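PDB 3QO6: protease Do-like 1, chloroplastic from Arabidopsis thaliana, which acts as a serine protease of chloroplast thylakoids, is required at high temperature and may degrade damaged proteins. Local coordinates for residues L17-L22 and K130-G135; I134-P137 and D141-L144; T287-T292 and Y301-Q306; V315-L318 and K323-I326. All coordinates share one frame; numbering follows the deposited sequence.

Contact 1. Residues L17-L22 and K130-G135; sequences LATVRL and KVFAIG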
loop_
_atom_site.group_PDB
_atom_site.type_symbol
_atom_site.label_atom_id
_atom_site.label_comp_id
_atom_site.label_asym_id
_atom_site.label_seq_id
_atom_site.Cartn_x
_atom_site.Cartn_y
_atom_site.Cartn_z
ATOM N N LEU B 17 33.859 32.121 -7.639
ATOM C CA LEU B 17 33.994 32.858 -8.884
ATOM C C LEU B 17 34.327 31.864 -10.006
ATOM O O LEU B 17 33.729 31.899 -11.080
ATOM C CB LEU B 17 35.080 33.917 -8.746
ATOM C CG LEU B 17 35.249 34.875 -9.944
ATOM C CD1 LEU B 17 33.895 35.231 -10.598
ATOM C CD2 LEU B 17 35.962 36.128 -9.453
ATOM N N ALA B 18 35.264 30.964 -9.739
ATOM C CA ALA B 18 35.615 29.967 -10.716
ATOM C C ALA B 18 34.381 29.173 -11.148
ATOM O O ALA B 18 34.231 28.867 -12.350
ATOM C CB ALA B 18 36.685 29.007 -10.161
ATOM N N THR B 19 33.491 28.822 -10.215
ATOM C CA THR B 19 32.357 28.038 -10.674
ATOM C C THR B 19 31.330 28.956 -11.340
ATOM O O THR B 19 30.699 28.554 -12.321
ATOM C CB THR B 19 31.718 27.095 -9.559
ATOM O OG1 THR B 19 30.491 27.642 -9.118
ATOM C CG2 THR B 19 32.632 26.890 -8.382
ATOM N N VAL B 20 31.174 30.188 -10.856
ATOM C CA VAL B 20 30.242 31.110 -11.513
ATOM C C VAL B 20 30.601 31.202 -13.009
ATOM O O VAL B 20 29.736 31.114 -13.906
ATOM C CB VAL B 20 30.342 32.538 -10.952
ATOM C CG1 VAL B 20 29.594 33.537 -11.896
ATOM C CG2 VAL B 20 29.768 32.564 -9.563
ATOM N N ARG B 21 31.895 31.383 -13.250
ATOM C CA ARG B 21 32.423 31.486 -14.591
ATOM C C ARG B 21 32.204 30.208 -15.389
ATOM O O ARG B 21 31.617 30.235 -16.488
ATOM C CB ARG B 21 33.918 31.824 -14.539
ATOM C CG ARG B 21 34.205 33.325 -14.330
ATOM C CD ARG B 21 35.690 33.649 -14.092
ATOM N NE ARG B 21 35.852 35.076 -13.808
ATOM C CZ ARG B 21 36.982 35.658 -13.410
ATOM N NH1 ARG B 21 38.094 34.944 -13.234
ATOM N NH2 ARG B 21 36.991 36.968 -13.184
ATOM N N LEU B 22 32.675 29.093 -14.839
ATOM C CA LEU B 22 32.533 27.817 -15.506
ATOM C C LEU B 22 31.103 27.629 -15.966
ATOM O O LEU B 22 30.853 27.173 -17.075
ATOM C CB LEU B 22 32.933 26.709 -14.562
ATOM C CG LEU B 22 32.876 25.293 -15.103
ATOM C CD1 LEU B 22 33.808 24.421 -14.260
ATOM C CD2 LEU B 22 31.420 24.777 -15.079
ATOM N N LYS B 130 36.940 18.344 -8.046
ATOM C CA LYS B 130 35.572 18.873 -8.198
ATOM C C LYS B 130 34.860 18.622 -9.533
ATOM O O LYS B 130 35.504 18.550 -10.590
ATOM C CB LYS B 130 35.544 20.379 -7.917
ATOM C CG LYS B 130 36.073 20.672 -6.555
ATOM C CD LYS B 130 35.855 22.101 -6.116
ATOM C CE LYS B 130 36.530 22.356 -4.743
ATOM N NZ LYS B 130 36.560 23.815 -4.382
ATOM N N VAL B 131 33.534 18.466 -9.480
ATOM C CA VAL B 131 32.758 18.301 -10.698
ATOM C C VAL B 131 31.546 19.222 -10.696
ATOM O O VAL B 131 31.080 19.702 -9.642
ATOM C CB VAL B 131 32.298 16.876 -10.916
ATOM C CG1 VAL B 131 33.500 15.993 -11.200
ATOM C CG2 VAL B 131 31.506 16.391 -9.725
ATOM N N PHE B 132 31.049 19.475 -11.903
ATOM C CA PHE B 132 29.920 20.359 -12.104
ATOM C C PHE B 132 28.910 19.668 -13.008
ATOM O O PHE B 132 29.243 19.259 -14.128
ATOM C CB PHE B 132 30.421 21.652 -12.743
ATOM C CG PHE B 132 31.535 22.280 -11.989
ATOM C CD1 PHE B 132 31.295 23.371 -11.174
ATOM C CD2 PHE B 132 32.797 21.690 -11.984
ATOM C CE1 PHE B 132 32.296 23.871 -10.345
ATOM C CE2 PHE B 132 33.814 22.165 -11.159
ATOM C CZ PHE B 132 33.564 23.263 -10.331
ATOM N N ALA B 133 27.680 19.517 -12.521
ATOM C CA ALA B 133 26.662 18.870 -13.327
ATOM C C ALA B 133 25.652 19.901 -13.775
ATOM O O ALA B 133 25.197 20.708 -12.974
ATOM C CB ALA B 133 25.978 17.795 -12.536
ATOM N N ILE B 134 25.322 19.906 -15.060
ATOM C CA ILE B 134 24.333 20.826 -15.556
ATOM C C ILE B 134 23.334 19.942 -16.267
ATOM O O ILE B 134 23.719 19.064 -17.038
ATOM C CB ILE B 134 24.917 21.822 -16.542
ATOM C CG1 ILE B 134 26.059 22.589 -15.893
ATOM C CG2 ILE B 134 23.841 22.807 -16.989
ATOM C CD1 ILE B 134 26.761 23.559 -16.859
ATOM N N GLY B 135 22.053 20.163 -15.979
ATOM C CA GLY B 135 20.984 19.382 -16.578
ATOM C C GLY B 135 19.635 20.038 -16.317
ATOM O O GLY B 135 19.574 21.248 -16.061
#
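Leu22 lays its CD1 methyl over one face of the Phe132 ring. CD1 stands 3.7 Å from the ring centroid and only 12° off the ring normal, the geometry of a CH-pi contact almost centred on the ring. Because CG of Leu22 is anti to the backbone N (chi1 -179°), the isobutyl group is carried out from the helix to the strand, and its second methyl also has a place: Leu22 CD2 rests 4.0 Å from Phe132 CG, near the root of the ring. Thr19, one turn earlier in helix 14-26, approaches from another side and crosses the phenyl group at about a right angle. Its CB lies 3.4 Å from Phe132 CE1, and its CG2 lies in the ring plane, 3.6 Å from the same CE1 atom. The Thr19 chi1 of 106° is well away from a staggered value, which suggests either strain or uncertainty in placing this side chain. Helix side chains thus meet both a face and an edge of one ring, which limits how far it can turn. Leu144 and Thr146 also touch Phe132 from the adjacent strand. Around this buried apolar joint, Thr19 and Val20 pack on Gly128 of a second subunit, and the Lys130 backbone N bonds Glu16 of a third. Helix 14-26 thus rests on the second beta sheet of the trypsin-like domain where three subunits meet, consistent with the trimeric building block of HtrA proteases.

Contact 2. Residues I134-P137 and D141-L144; sequences IGNP and DHTL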
loop_
_atom_site.group_PDB
_atom_site.type_symbol
_atom_site.label_atom_id
_atom_site.label_comp_id
_atom_site.label_asym_id
_atom_site.label_seq_id
_atom_site.Cartn_x
_atom_site.Cartn_y
_atom_site.Cartn_z
ATOM N N ILE B 134 25.322 19.906 -15.060
ATOM C CA ILE B 134 24.333 20.826 -15.556
ATOM C C ILE B 134 23.334 19.942 -16.267
ATOM O O ILE B 134 23.719 19.064 -17.038
ATOM C CB ILE B 134 24.917 21.822 -16.542
ATOM C CG1 ILE B 134 26.059 22.589 -15.893
ATOM C CG2 ILE B 134 23.841 22.807 -16.989
ATOM C CD1 ILE B 134 26.761 23.559 -16.859
ATOM N N GLY B 135 22.053 20.163 -15.979
ATOM C CA GLY B 135 20.984 19.382 -16.578
ATOM C C GLY B 135 19.635 20.038 -16.317
ATOM O O GLY B 135 19.574 21.248 -16.061
ATOM N N ASN B 136 18.562 19.238 -16.367
ATOM C CA ASN B 136 17.196 19.722 -16.147
ATOM C C ASN B 136 16.363 18.816 -15.241
ATOM O O ASN B 136 15.372 18.233 -15.673
ATOM C CB ASN B 136 16.449 19.872 -17.475
ATOM C CG ASN B 136 17.236 20.657 -18.499
ATOM O OD1 ASN B 136 17.553 21.825 -18.290
ATOM N ND2 ASN B 136 17.566 20.009 -19.616
ATOM N N PRO B 137 16.758 18.678 -13.968
ATOM C CA PRO B 137 15.979 17.826 -13.067
ATOM C C PRO B 137 14.626 18.462 -12.804
ATOM O O PRO B 137 14.522 19.681 -12.658
ATOM C CB PRO B 137 16.838 17.792 -11.810
ATOM C CG PRO B 137 17.514 19.173 -11.833
ATOM C CD PRO B 137 17.914 19.282 -13.273
ATOM N N ASP B 141 15.298 24.148 -15.854
ATOM C CA ASP B 141 16.220 24.416 -16.960
ATOM C C ASP B 141 17.674 24.775 -16.629
ATOM O O ASP B 141 17.934 25.775 -15.981
ATOM C CB ASP B 141 15.597 25.525 -17.840
ATOM C CG ASP B 141 16.331 25.730 -19.172
ATOM O OD1 ASP B 141 16.201 24.876 -20.090
ATOM O OD2 ASP B 141 17.038 26.760 -19.305
ATOM N N HIS B 142 18.624 23.953 -17.083
ATOM C CA HIS B 142 20.049 24.257 -16.885
ATOM C C HIS B 142 20.470 24.422 -15.426
ATOM O O HIS B 142 21.164 25.374 -15.057
ATOM C CB HIS B 142 20.432 25.539 -17.674
ATOM C CG HIS B 142 20.483 25.355 -19.168
ATOM N ND1 HIS B 142 21.554 25.771 -19.932
ATOM C CD2 HIS B 142 19.612 24.775 -20.030
ATOM C CE1 HIS B 142 21.344 25.453 -21.196
ATOM N NE2 HIS B 142 20.173 24.847 -21.283
ATOM N N THR B 143 20.043 23.483 -14.599
ATOM C CA THR B 143 20.380 23.509 -13.197
ATOM C C THR B 143 21.832 23.100 -12.991
ATOM O O THR B 143 22.321 22.134 -13.592
ATOM C CB THR B 143 19.517 22.534 -12.427
ATOM O OG1 THR B 143 18.193 23.059 -12.347
ATOM C CG2 THR B 143 20.087 22.293 -11.031
ATOM N N LEU B 144 22.516 23.836 -12.131
ATOM C CA LEU B 144 23.883 23.504 -11.817
ATOM C C LEU B 144 23.954 22.860 -10.422
ATOM O O LEU B 144 23.345 23.331 -9.465
ATOM C CB LEU B 144 24.733 24.783 -11.823
ATOM C CG LEU B 144 26.135 24.665 -11.206
ATOM C CD1 LEU B 144 27.062 24.020 -12.191
ATOM C CD2 LEU B 144 26.650 26.001 -10.828
#
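Thr143 meets Pro137 along most of its branch: CB lies 3.7 Å from Pro137 CD, CG2 packs 4.1 Å from Pro137 CG, and OG1 passes beside the same ring while hydrogen-bonding Leu140 O. Gln170 and Arg154 of a second subunit also bond that hydroxyl. The Asn136 amide makes the polar side-chain link. Its chi1 of -50° sets CG beside the backbone N, which turns the amide toward the bulge, where OD1 accepts His142 N at 2.7 Å along a fairly straight N-H line of 166°, the donor slightly tilted from the carbonyl plane. The backbones pair at Gly135, whose N reaches Thr143 O at 3.1 Å while its O receives Thr143 N at 2.7 Å. His142 and Thr143 both face this glycine, forming a G1 beta bulge; the positive phi of His142, 58°, suits the first bulge position. On the face carrying Ile134 and Leu144, Ile134 CG1 meets Leu144 CD1 at 4.1 Å. The contact closes the hairpin of strands 130-135 and 143-157: Phe23 of helix 14-26 touches Ile134 and Leu144, strand 30-40 lies against Ile134 through Val30 and Asn136 through Tyr32, and Thr27 bonds the His142 ring.

Contact 3. Residues T287-T292 and Y301-Q306; sequences TSVNGT and YRILDQ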
loop_
_atom_site.group_PDB
_atom_site.type_symbol
_atom_site.label_atom_id
_atom_site.label_comp_id
_atom_site.label_asym_id
_atom_site.label_seq_id
_atom_site.Cartn_x
_atom_site.Cartn_y
_atom_site.Cartn_z
ATOM N N THR B 287 34.634 -21.068 -17.592
ATOM C CA THR B 287 35.422 -20.811 -16.398
ATOM C C THR B 287 36.522 -19.798 -16.697
ATOM O O THR B 287 37.091 -19.177 -15.795
ATOM C CB THR B 287 36.040 -22.134 -15.872
ATOM O OG1 THR B 287 36.964 -22.663 -16.836
ATOM C CG2 THR B 287 34.931 -23.174 -15.635
ATOM N N SER B 288 36.812 -19.631 -17.981
ATOM C CA SER B 288 37.827 -18.685 -18.405
ATOM C C SER B 288 37.671 -18.390 -19.888
ATOM O O SER B 288 37.145 -19.204 -20.657
ATOM C CB SER B 288 39.229 -19.242 -18.152
ATOM O OG SER B 288 39.670 -20.039 -19.244
ATOM N N VAL B 289 38.120 -17.205 -20.277
ATOM C CA VAL B 289 38.073 -16.770 -21.661
ATOM C C VAL B 289 39.480 -16.228 -21.885
ATOM O O VAL B 289 39.949 -15.374 -21.125
ATOM C CB VAL B 289 37.012 -15.680 -21.855
ATOM C CG1 VAL B 289 37.414 -14.429 -21.111
ATOM C CG2 VAL B 289 36.828 -15.403 -23.313
ATOM N N ASN B 290 40.146 -16.746 -22.915
ATOM C CA ASN B 290 41.530 -16.399 -23.227
ATOM C C ASN B 290 42.284 -15.577 -22.174
ATOM O O ASN B 290 42.360 -14.354 -22.247
ATOM C CB ASN B 290 41.653 -15.738 -24.614
ATOM C CG ASN B 290 40.802 -14.510 -24.767
ATOM O OD1 ASN B 290 40.652 -13.719 -23.840
ATOM N ND2 ASN B 290 40.258 -14.322 -25.965
ATOM N N GLY B 291 42.842 -16.278 -21.191
ATOM C CA GLY B 291 43.603 -15.620 -20.148
ATOM C C GLY B 291 42.801 -15.328 -18.902
ATOM O O GLY B 291 42.932 -16.012 -17.887
ATOM N N THR B 292 41.960 -14.306 -18.982
ATOM C CA THR B 292 41.145 -13.909 -17.851
ATOM C C THR B 292 40.122 -14.962 -17.441
ATOM O O THR B 292 39.469 -15.586 -18.286
ATOM C CB THR B 292 40.417 -12.610 -18.153
ATOM O OG1 THR B 292 41.370 -11.624 -18.575
ATOM C CG2 THR B 292 39.683 -12.118 -16.913
ATOM N N TYR B 301 31.087 -10.522 -19.351
ATOM C CA TYR B 301 30.773 -9.256 -19.983
ATOM C C TYR B 301 31.974 -8.372 -20.070
ATOM O O TYR B 301 32.352 -7.926 -21.144
ATOM C CB TYR B 301 29.712 -8.517 -19.191
ATOM C CG TYR B 301 28.321 -8.893 -19.584
ATOM C CD1 TYR B 301 27.394 -9.300 -18.618
ATOM C CD2 TYR B 301 27.927 -8.860 -20.921
ATOM C CE1 TYR B 301 26.111 -9.665 -18.971
ATOM C CE2 TYR B 301 26.649 -9.228 -21.285
ATOM C CZ TYR B 301 25.741 -9.628 -20.304
ATOM O OH TYR B 301 24.458 -9.986 -20.650
ATOM N N ARG B 302 32.555 -8.121 -18.908
ATOM C CA ARG B 302 33.707 -7.258 -18.778
ATOM C C ARG B 302 34.808 -7.673 -19.738
ATOM O O ARG B 302 35.362 -6.838 -20.455
ATOM C CB ARG B 302 34.205 -7.303 -17.331
ATOM C CG ARG B 302 35.289 -6.298 -16.982
ATOM C CD ARG B 302 35.789 -6.530 -15.554
ATOM N NE ARG B 302 36.016 -7.951 -15.272
ATOM C CZ ARG B 302 36.820 -8.762 -15.970
ATOM N NH1 ARG B 302 37.513 -8.315 -17.018
ATOM N NH2 ARG B 302 36.925 -10.045 -15.630
ATOM N N ILE B 303 35.105 -8.965 -19.772
ATOM C CA ILE B 303 36.165 -9.452 -20.628
ATOM C C ILE B 303 35.870 -9.292 -22.123
ATOM O O ILE B 303 36.744 -8.872 -22.870
ATOM C CB ILE B 303 36.492 -10.907 -20.287
ATOM C CG1 ILE B 303 37.934 -11.206 -20.656
ATOM C CG2 ILE B 303 35.585 -11.828 -21.038
ATOM C CD1 ILE B 303 38.920 -10.190 -20.108
ATOM N N LEU B 304 34.659 -9.610 -22.573
ATOM C CA LEU B 304 34.335 -9.439 -23.991
ATOM C C LEU B 304 34.277 -7.971 -24.356
ATOM O O LEU B 304 34.425 -7.605 -25.513
ATOM C CB LEU B 304 32.989 -10.052 -24.342
ATOM C CG LEU B 304 32.961 -11.450 -24.951
ATOM C CD1 LEU B 304 33.372 -12.489 -23.924
ATOM C CD2 LEU B 304 31.554 -11.718 -25.444
ATOM N N ASP B 305 34.044 -7.130 -23.362
ATOM C CA ASP B 305 33.969 -5.698 -23.586
ATOM C C ASP B 305 35.275 -5.208 -24.189
ATOM O O ASP B 305 35.350 -4.110 -24.735
ATOM C CB ASP B 305 33.749 -4.982 -22.261
ATOM C CG ASP B 305 32.985 -3.688 -22.423
ATOM O OD1 ASP B 305 33.264 -2.751 -21.639
ATOM O OD2 ASP B 305 32.101 -3.618 -23.320
ATOM N N GLN B 306 36.310 -6.031 -24.081
ATOM C CA GLN B 306 37.625 -5.677 -24.578
ATOM C C GLN B 306 37.903 -6.228 -25.956
ATOM O O GLN B 306 38.921 -5.907 -26.565
ATOM C CB GLN B 306 38.686 -6.196 -23.610
ATOM C CG GLN B 306 38.647 -5.532 -22.239
ATOM C CD GLN B 306 39.182 -4.109 -22.276
ATOM O OE1 GLN B 306 40.398 -3.892 -22.200
ATOM N NE2 GLN B 306 38.277 -3.129 -22.413
#
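Val289 N donates to Thr292 O at 2.9 Å, closing the tight turn through Asn290 and Gly291 and bringing the side chains of Val289 and Thr292 to the same helix residue, Ile303. Thr292 and Ile303 reach toward each other tip to tip: Ile303 CD1 lies 3.5 Å from Thr292 CB, with Thr292 CG2 also close to that methyl and Ile303 CG1 close to the same CB. This reach follows from Ile303 chi1, -153°, which puts CG1 roughly anti to the backbone N and aims the ethyl arm at the turn. The branch methyl CG2 and the base of the ethyl arm lie beside Val289, where the two side chains slide past each other in opposite directions; the modelled spacing there is doubtful. Arg302 joins at the border of the patch. Its chain bends at chi3 (45°), bringing NH2 to 3.7 Å from Thr292 CG2, with the methyl at the guanidinium edge, and the same NH2 has a long, weak ion pair with Asp299. Cut back to an alanine, Ile303 would probably no longer bridge Thr292 and Val289, opening a gap between turn and helix. In this PDZ domain, the contact sets helix 297-304 against the hairpin of strands 285-289 and 292-293, with Val313 of strand 312-318 touching Val289, while Tyr301, Arg302 and Asp305 touch strand 164-166 of the protease domain.

Contact 4. Residues V315-L318 and K323-I326; sequences VEVL and KEKI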
loop_
_atom_site.group_PDB
_atom_site.type_symbol
_atom_site.label_atom_id
_atom_site.label_comp_id
_atom_site.label_asym_id
_atom_site.label_seq_id
_atom_site.Cartn_x
_atom_site.Cartn_y
_atom_site.Cartn_z
ATOM N N VAL B 315 38.194 -19.876 -25.389
ATOM C CA VAL B 315 37.404 -20.066 -24.186
ATOM C C VAL B 315 37.502 -21.463 -23.593
ATOM O O VAL B 315 37.428 -22.475 -24.290
ATOM C CB VAL B 315 35.886 -19.735 -24.435
ATOM C CG1 VAL B 315 35.760 -18.542 -25.370
ATOM C CG2 VAL B 315 35.160 -20.928 -25.016
ATOM N N GLU B 316 37.639 -21.497 -22.281
ATOM C CA GLU B 316 37.744 -22.741 -21.540
ATOM C C GLU B 316 36.405 -23.066 -20.879
ATOM O O GLU B 316 35.819 -22.227 -20.210
ATOM C CB GLU B 316 38.847 -22.572 -20.500
ATOM C CG GLU B 316 38.946 -23.623 -19.426
ATOM C CD GLU B 316 39.920 -23.185 -18.335
ATOM O OE1 GLU B 316 41.127 -23.022 -18.649
ATOM O OE2 GLU B 316 39.476 -22.984 -17.175
ATOM N N VAL B 317 35.916 -24.281 -21.080
ATOM C CA VAL B 317 34.652 -24.689 -20.485
ATOM C C VAL B 317 34.813 -25.927 -19.613
ATOM O O VAL B 317 35.819 -26.625 -19.680
ATOM C CB VAL B 317 33.591 -25.040 -21.557
ATOM C CG1 VAL B 317 33.444 -23.901 -22.528
ATOM C CG2 VAL B 317 33.972 -26.334 -22.287
ATOM N N LEU B 318 33.812 -26.183 -18.781
ATOM C CA LEU B 318 33.793 -27.364 -17.945
ATOM C C LEU B 318 32.649 -28.159 -18.538
ATOM O O LEU B 318 31.480 -27.877 -18.287
ATOM C CB LEU B 318 33.500 -27.018 -16.485
ATOM C CG LEU B 318 33.062 -28.180 -15.582
ATOM C CD1 LEU B 318 34.012 -29.347 -15.728
ATOM C CD2 LEU B 318 33.016 -27.724 -14.145
ATOM N N LYS B 323 37.767 -30.704 -18.202
ATOM C CA LYS B 323 37.957 -29.385 -18.774
ATOM C C LYS B 323 37.957 -29.404 -20.302
ATOM O O LYS B 323 37.798 -30.455 -20.929
ATOM C CB LYS B 323 39.247 -28.756 -18.249
ATOM C CG LYS B 323 39.067 -27.307 -17.789
ATOM C CD LYS B 323 37.822 -27.172 -16.903
ATOM C CE LYS B 323 37.628 -25.767 -16.344
ATOM N NZ LYS B 323 38.520 -25.466 -15.183
ATOM N N GLU B 324 38.115 -28.220 -20.889
ATOM C CA GLU B 324 38.128 -28.025 -22.339
ATOM C C GLU B 324 38.769 -26.695 -22.673
ATOM O O GLU B 324 39.132 -25.907 -21.796
ATOM C CB GLU B 324 36.716 -27.990 -22.908
ATOM C CG GLU B 324 36.021 -29.317 -22.973
ATOM C CD GLU B 324 36.542 -30.172 -24.085
ATOM O OE1 GLU B 324 36.531 -29.706 -25.247
ATOM O OE2 GLU B 324 36.956 -31.312 -23.793
ATOM N N LYS B 325 38.865 -26.443 -23.965
ATOM C CA LYS B 325 39.454 -25.224 -24.476
ATOM C C LYS B 325 38.833 -25.180 -25.856
ATOM O O LYS B 325 38.830 -26.190 -26.548
ATOM C CB LYS B 325 40.974 -25.397 -24.542
ATOM C CG LYS B 325 41.786 -24.162 -24.896
ATOM C CD LYS B 325 43.297 -24.443 -24.714
ATOM C CE LYS B 325 44.165 -23.279 -25.203
ATOM N NZ LYS B 325 45.540 -23.317 -24.635
ATOM N N ILE B 326 38.260 -24.044 -26.239
ATOM C CA ILE B 326 37.626 -23.926 -27.552
ATOM C C ILE B 326 37.863 -22.542 -28.125
ATOM O O ILE B 326 37.723 -21.533 -27.438
ATOM C CB ILE B 326 36.101 -24.198 -27.465
ATOM C CG1 ILE B 326 35.873 -25.614 -26.935
ATOM C CG2 ILE B 326 35.444 -24.032 -28.835
ATOM C CD1 ILE B 326 34.443 -26.053 -26.910
#
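A beta hairpin of the PDZ domain, built from strands 312-318 and 326-332, begins its pairing here. The runs 315-318 and 323-326 are antiparallel, their end-to-end directions 152° apart, and Val315 and Ile326 form a hydrogen-bonded pair: Val315 N gives to Ile326 O at 2.7 Å, and Ile326 N returns to Val315 O at 2.6 Å. Nearer the turn the side chains contribute more. Glu316 is extended, with CG anti to the backbone N (chi1 168°), and this carries its carboxylate across to Lys323. The salt bridge between Glu316 OE2 and Lys323 NZ, 3.3 Å long, is weak as a hydrogen bond, and OE2 has a second partner in the Thr287 hydroxyl of strand 285-289. Without the carboxylate, as with a leucine at Glu316, Lys323 is likely to lose its counter-charge and the Thr287 hydroxyl its partner. The backbone at Glu316 also faces Thr287 and Ser288, a classic beta bulge joining the hairpin to its neighbouring strand. The Lys323 chain, bent at chi2 (47°) and chi4, folds back over the first strand, so its aliphatic part packs there before the ammonium reaches the acid; CD stands 3.5 Å from Val317 O. Val317 CG2 meets Glu324 CB at 3.3 Å. Between the paired apolar side chains, Val315 CG2 lies 4.2 Å from Ile326 CB.

How the contacts relate
Contacts 1 and 2 belong to the protease domain and are buried; contacts 3 and 4 lie in the PDZ domain across the chain's centre and are only partly buried. Contact 1 and contact 2 share Ile134 and Gly135 of strand 130-135, and Leu144 CD1 of contact 2 lies 4.1 Å from Phe132 CB. The second subunit touches both. Contacts 3 and 4 have centres about 13 Å apart and meet through neighbouring strands 285-289 and 312-318. Chemistry follows place: contacts 1 and 3 dock a helix through apolar groups, whereas contacts 2 and 4 close hairpins with backbone bonds, reinforced by an amide in the buried one and a salt bridge in the more exposed one.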